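Local coordinates for coiled-coil quantitatively-enriched protein 1 (Schizosaccharomyces pombe, PDB 7CUJ) that links telomeres to the meiotic centrosome, is essential for normal telomere clustering in meiotic prophase, and is required for telomere length regulation and chromosome segregation, at residues A60-I63 with S68-D71; I63-S68 with F125-F130. All blocks are in the same frame, centred on the assembly; numbering follows the deposited sequence.

Both contacts involve the C-terminal end of helix 47-65 and the residues just after it, in a domain of Ccq1 built on a six-stranded parallel sheet. In contact 1 the chain folds back after the helix, so that 68-71 lies against 60-63; in contact 2 the last helical turn reaches the loop between strand 121-126 and helix 129-141. The two centres are about 7 Å apart. They meet through Leu-69, whose CD2 lies 3.7 Å from OD1 of Asn-128 and 4.2 Å from CD2 of Phe-130. The segments share Ile-63, which touches Tyr-70 in contact 1, and Ser-68, which packs on an aromatic side chain of another protein's chain in the assembly.

Contact 1 (A60-I63 with S68-D71); sequences AHNI and SLYD
Asn-62 and Tyr-70 bury the most surface here, and a hydrogen bond joins their polar ends. ND2 of Asn-62 donates to OH of Tyr-70 over 3.2 Å, with an N-H...O angle of 163°. The hydroxyl lies almost in the amide plane, so the bond uses the N-H in the direction in which it points, although the amide and the phenol ring are turned 45° against each other. The other end of the amide is held as well: OD1 accepts a bond from NE2 of Gln-58, one turn earlier on the same helix. Partners at both ends probably fix which way round the amide sits. CB of Asn-62 packs beside the ring, 3.9 Å from CE2 of Tyr-70.

The arrangement is a helix C-terminus followed by a reversal. The chain leaves helical geometry at His-66 and turns back through a short 3-10 segment, and a bond from N of Asp-71 to O of Ser-68 (3.1 Å) closes the turn that carries Leu-69 and Tyr-70. Leu-69 has CG beside its backbone N (chi1 -71°) and places CD1 against the helix, 3.8 Å from CB and 3.7 Å from the backbone O of Asn-62, the two side chains crossing at about a right angle. The same CE2 of Tyr-70 also lies 4.1 Å from CG1 of Ile-63. Met-25 of helix 20-32 touches both Ile-63 and Tyr-70, and an apolar side chain from another protein's chain also packs on the tyrosine.

Contact 2 (I63-S68 with F125-F130); sequences IAKHPS and FISNQF
The flat backbone carbonyl of Ser-127 is met from above its plane by NZ of Lys-65, which donates to O over 3.2 Å from a position 46° out of the plane, with a C=O...N angle of 128°. The side-chain amide of Asn-128 is reached through a water instead: water 1 accepts from NZ of Lys-65 at 2.7 Å and from ND2 of Asn-128 at 3.0 Å. The other end of this amide serves as an N-cap, OD1 accepting from N of Leu-131. The loop joins strand 121-126 to helix 129-141 at the C-terminal ends of the parallel strands, and the lysine ties it to the end of helix 47-65. The lysine chain bends at chi3 (-140°) to bring NZ to the serine, where it also makes a weak bond to OG at 2.9 Å; its CD passes 4.3 Å from CB of Asn-128. Stronger partners of both polar groups come from the loop after strand 184-188 and the start of helix 191-200: OG of Ser-127 is hydrogen-bonded to Asp-190, and NZ forms a salt bridge with Glu-192. The glutamate probably offsets much of the charge of the buried ammonium group.

Contact 1 (A60-I63 with S68-D71)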
loop_
_atom_site.group_PDB
_atom_site.type_symbol
_atom_site.label_atom_id
_atom_site.label_comp_id
_atom_site.label_asym_id
_atom_site.label_seq_id
_atom_site.Cartn_x
_atom_site.Cartn_y
_atom_site.Cartn_z
ATOM N N ALA A 60 -11.347 10.180 -7.434
ATOM C CA ALA A 60 -11.118 11.591 -7.175
ATOM C C ALA A 60 -12.153 12.426 -7.933
ATOM O O ALA A 60 -12.705 13.383 -7.383
ATOM C CB ALA A 60 -9.699 11.954 -7.541
ATOM N N HIS A 61 -12.422 12.031 -9.186
ATOM C CA HIS A 61 -13.495 12.614 -9.977
ATOM C C HIS A 61 -14.824 12.499 -9.237
ATOM O O HIS A 61 -15.577 13.469 -9.177
ATOM C CB HIS A 61 -13.590 11.953 -11.359
ATOM C CG HIS A 61 -12.650 12.523 -12.364
ATOM N ND1 HIS A 61 -12.581 13.878 -12.624
ATOM C CD2 HIS A 61 -11.753 11.935 -13.182
ATOM C CE1 HIS A 61 -11.674 14.098 -13.552
ATOM N NE2 HIS A 61 -11.153 12.922 -13.915
ATOM N N ASN A 62 -15.093 11.311 -8.674
ATOM C CA ASN A 62 -16.372 11.023 -8.041
ATOM C C ASN A 62 -16.577 11.919 -6.822
ATOM O O ASN A 62 -17.651 12.495 -6.658
ATOM C CB ASN A 62 -16.531 9.541 -7.683
ATOM C CG ASN A 62 -16.589 8.633 -8.893
ATOM O OD1 ASN A 62 -16.807 9.088 -10.015
ATOM N ND2 ASN A 62 -16.384 7.343 -8.673
ATOM N N ILE A 63 -15.537 12.026 -5.982
ATOM C CA ILE A 63 -15.567 12.858 -4.787
ATOM C C ILE A 63 -15.852 14.305 -5.186
ATOM O O ILE A 63 -16.583 15.010 -4.492
ATOM C CB ILE A 63 -14.260 12.706 -3.977
ATOM C CG1 ILE A 63 -14.139 11.302 -3.372
ATOM C CG2 ILE A 63 -14.133 13.786 -2.911
ATOM C CD1 ILE A 63 -12.718 10.873 -3.057
ATOM N N SER A 68 -21.691 11.903 -1.935
ATOM C CA SER A 68 -22.776 10.972 -1.662
ATOM C C SER A 68 -22.827 9.848 -2.698
ATOM O O SER A 68 -23.667 8.959 -2.593
ATOM C CB SER A 68 -24.098 11.683 -1.524
ATOM O OG SER A 68 -24.536 12.174 -2.780
ATOM N N LEU A 69 -21.910 9.875 -3.675
ATOM C CA LEU A 69 -21.687 8.725 -4.539
ATOM C C LEU A 69 -21.139 7.548 -3.723
ATOM O O LEU A 69 -21.078 6.430 -4.231
ATOM C CB LEU A 69 -20.732 9.090 -5.687
ATOM C CG LEU A 69 -21.266 10.028 -6.774
ATOM C CD1 LEU A 69 -20.237 10.221 -7.877
ATOM C CD2 LEU A 69 -22.573 9.523 -7.368
ATOM N N TYR A 70 -20.734 7.803 -2.468
ATOM C CA TYR A 70 -20.234 6.763 -1.576
ATOM C C TYR A 70 -21.173 6.566 -0.388
ATOM O O TYR A 70 -20.782 6.005 0.633
ATOM C CB TYR A 70 -18.772 7.016 -1.182
ATOM C CG TYR A 70 -17.841 6.957 -2.365
ATOM C CD1 TYR A 70 -17.450 5.741 -2.903
ATOM C CD2 TYR A 70 -17.401 8.115 -2.983
ATOM C CE1 TYR A 70 -16.622 5.674 -4.013
ATOM C CE2 TYR A 70 -16.574 8.066 -4.093
ATOM C CZ TYR A 70 -16.187 6.842 -4.612
ATOM O OH TYR A 70 -15.380 6.785 -5.711
ATOM N N ASP A 71 -22.419 7.026 -0.543
ATOM C CA ASP A 71 -23.498 6.692 0.372
ATOM C C ASP A 71 -24.119 5.381 -0.100
ATOM O O ASP A 71 -24.404 5.225 -1.284
ATOM C CB ASP A 71 -24.542 7.812 0.413
ATOM C CG ASP A 71 -25.556 7.697 1.540
ATOM O OD1 ASP A 71 -25.474 6.723 2.316
ATOM O OD2 ASP A 71 -26.422 8.594 1.635
#

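Contact 2 (I63-S68 with F125-F130)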
loop_
_atom_site.group_PDB
_atom_site.type_symbol
_atom_site.label_atom_id
_atom_site.label_comp_id
_atom_site.label_asym_id
_atom_site.label_seq_id
_atom_site.Cartn_x
_atom_site.Cartn_y
_atom_site.Cartn_z
ATOM N N ILE A 63 -15.537 12.026 -5.982
ATOM C CA ILE A 63 -15.567 12.858 -4.787
ATOM C C ILE A 63 -15.852 14.305 -5.186
ATOM O O ILE A 63 -16.583 15.010 -4.492
ATOM C CB ILE A 63 -14.260 12.706 -3.977
ATOM C CG1 ILE A 63 -14.139 11.302 -3.372
ATOM C CG2 ILE A 63 -14.133 13.786 -2.911
ATOM C CD1 ILE A 63 -12.718 10.873 -3.057
ATOM N N ALA A 64 -15.285 14.723 -6.326
ATOM C CA ALA A 64 -15.405 16.084 -6.820
ATOM C C ALA A 64 -16.794 16.324 -7.408
ATOM O O ALA A 64 -17.260 17.460 -7.447
ATOM C CB ALA A 64 -14.319 16.368 -7.831
ATOM N N LYS A 65 -17.446 15.254 -7.879
ATOM C CA LYS A 65 -18.813 15.360 -8.371
ATOM C C LYS A 65 -19.754 15.508 -7.180
ATOM O O LYS A 65 -20.395 16.545 -7.025
ATOM C CB LYS A 65 -19.188 14.155 -9.238
ATOM C CG LYS A 65 -18.568 14.144 -10.626
ATOM C CD LYS A 65 -18.851 12.869 -11.391
ATOM C CE LYS A 65 -17.643 12.388 -12.169
ATOM N NZ LYS A 65 -17.910 11.105 -12.864
ATOM N N HIS A 66 -19.807 14.471 -6.336
ATOM C CA HIS A 66 -20.556 14.531 -5.091
ATOM C C HIS A 66 -20.090 13.424 -4.153
ATOM O O HIS A 66 -19.990 12.271 -4.565
ATOM C CB HIS A 66 -22.062 14.416 -5.354
ATOM C CG HIS A 66 -22.889 15.073 -4.302
ATOM N ND1 HIS A 66 -23.521 16.278 -4.518
ATOM C CD2 HIS A 66 -23.176 14.717 -3.032
ATOM C CE1 HIS A 66 -24.178 16.628 -3.431
ATOM N NE2 HIS A 66 -23.978 15.688 -2.503
ATOM N N PRO A 67 -19.807 13.729 -2.866
ATOM C CA PRO A 67 -19.382 12.703 -1.910
ATOM C C PRO A 67 -20.412 11.599 -1.675
ATOM O O PRO A 67 -20.050 10.487 -1.296
ATOM C CB PRO A 67 -19.099 13.494 -0.621
ATOM C CG PRO A 67 -19.861 14.795 -0.787
ATOM C CD PRO A 67 -19.843 15.077 -2.274
ATOM N N SER A 68 -21.691 11.903 -1.935
ATOM C CA SER A 68 -22.776 10.972 -1.662
ATOM C C SER A 68 -22.827 9.848 -2.698
ATOM O O SER A 68 -23.667 8.959 -2.593
ATOM C CB SER A 68 -24.098 11.683 -1.524
ATOM O OG SER A 68 -24.536 12.174 -2.780
ATOM N N PHE A 125 -23.745 19.839 -18.491
ATOM C CA PHE A 125 -23.214 18.501 -18.686
ATOM C C PHE A 125 -22.711 17.950 -17.356
ATOM O O PHE A 125 -22.049 18.651 -16.594
ATOM C CB PHE A 125 -22.119 18.502 -19.755
ATOM C CG PHE A 125 -22.638 18.570 -21.168
ATOM C CD1 PHE A 125 -22.941 19.789 -21.756
ATOM C CD2 PHE A 125 -22.835 17.414 -21.909
ATOM C CE1 PHE A 125 -23.428 19.851 -23.055
ATOM C CE2 PHE A 125 -23.312 17.476 -23.210
ATOM C CZ PHE A 125 -23.611 18.694 -23.780
ATOM N N ILE A 126 -23.043 16.680 -17.094
ATOM C CA ILE A 126 -22.661 16.001 -15.867
ATOM C C ILE A 126 -22.401 14.533 -16.200
ATOM O O ILE A 126 -23.157 13.925 -16.953
ATOM C CB ILE A 126 -23.739 16.198 -14.776
ATOM C CG1 ILE A 126 -23.288 15.689 -13.404
ATOM C CG2 ILE A 126 -25.077 15.604 -15.196
ATOM C CD1 ILE A 126 -24.151 16.171 -12.258
ATOM N N SER A 127 -21.319 13.976 -15.644
ATOM C CA SER A 127 -20.844 12.663 -16.056
ATOM C C SER A 127 -21.289 11.585 -15.068
ATOM O O SER A 127 -20.496 10.729 -14.683
ATOM C CB SER A 127 -19.345 12.662 -16.253
ATOM O OG SER A 127 -18.678 12.930 -15.030
ATOM N N ASN A 128 -22.572 11.624 -14.688
ATOM C CA ASN A 128 -23.135 10.700 -13.717
ATOM C C ASN A 128 -24.658 10.724 -13.815
ATOM O O ASN A 128 -25.273 11.780 -13.675
ATOM C CB ASN A 128 -22.677 11.031 -12.294
ATOM C CG ASN A 128 -23.011 9.928 -11.314
ATOM O OD1 ASN A 128 -24.067 9.950 -10.686
ATOM N ND2 ASN A 128 -22.133 8.946 -11.197
ATOM N N GLN A 129 -25.256 9.546 -14.037
ATOM C CA GLN A 129 -26.688 9.434 -14.274
ATOM C C GLN A 129 -27.461 9.777 -13.002
ATOM O O GLN A 129 -28.400 10.564 -13.047
ATOM C CB GLN A 129 -27.051 8.047 -14.808
ATOM C CG GLN A 129 -28.526 7.890 -15.160
ATOM C CD GLN A 129 -28.968 8.827 -16.260
ATOM O OE1 GLN A 129 -28.502 8.746 -17.395
ATOM N NE2 GLN A 129 -29.880 9.727 -15.931
ATOM N N PHE A 130 -27.049 9.186 -11.876
ATOM C CA PHE A 130 -27.737 9.380 -10.610
ATOM C C PHE A 130 -27.805 10.865 -10.260
ATOM O O PHE A 130 -28.867 11.365 -9.895
ATOM C CB PHE A 130 -27.086 8.562 -9.490
ATOM C CG PHE A 130 -27.561 8.952 -8.113
ATOM C CD1 PHE A 130 -28.851 8.653 -7.698
ATOM C CD2 PHE A 130 -26.735 9.655 -7.248
ATOM C CE1 PHE A 130 -29.301 9.036 -6.443
ATOM C CE2 PHE A 130 -27.185 10.034 -5.990
ATOM C CZ PHE A 130 -28.465 9.724 -5.591
HETATM O O HOH W 1 -19.256 8.928 -12.042
#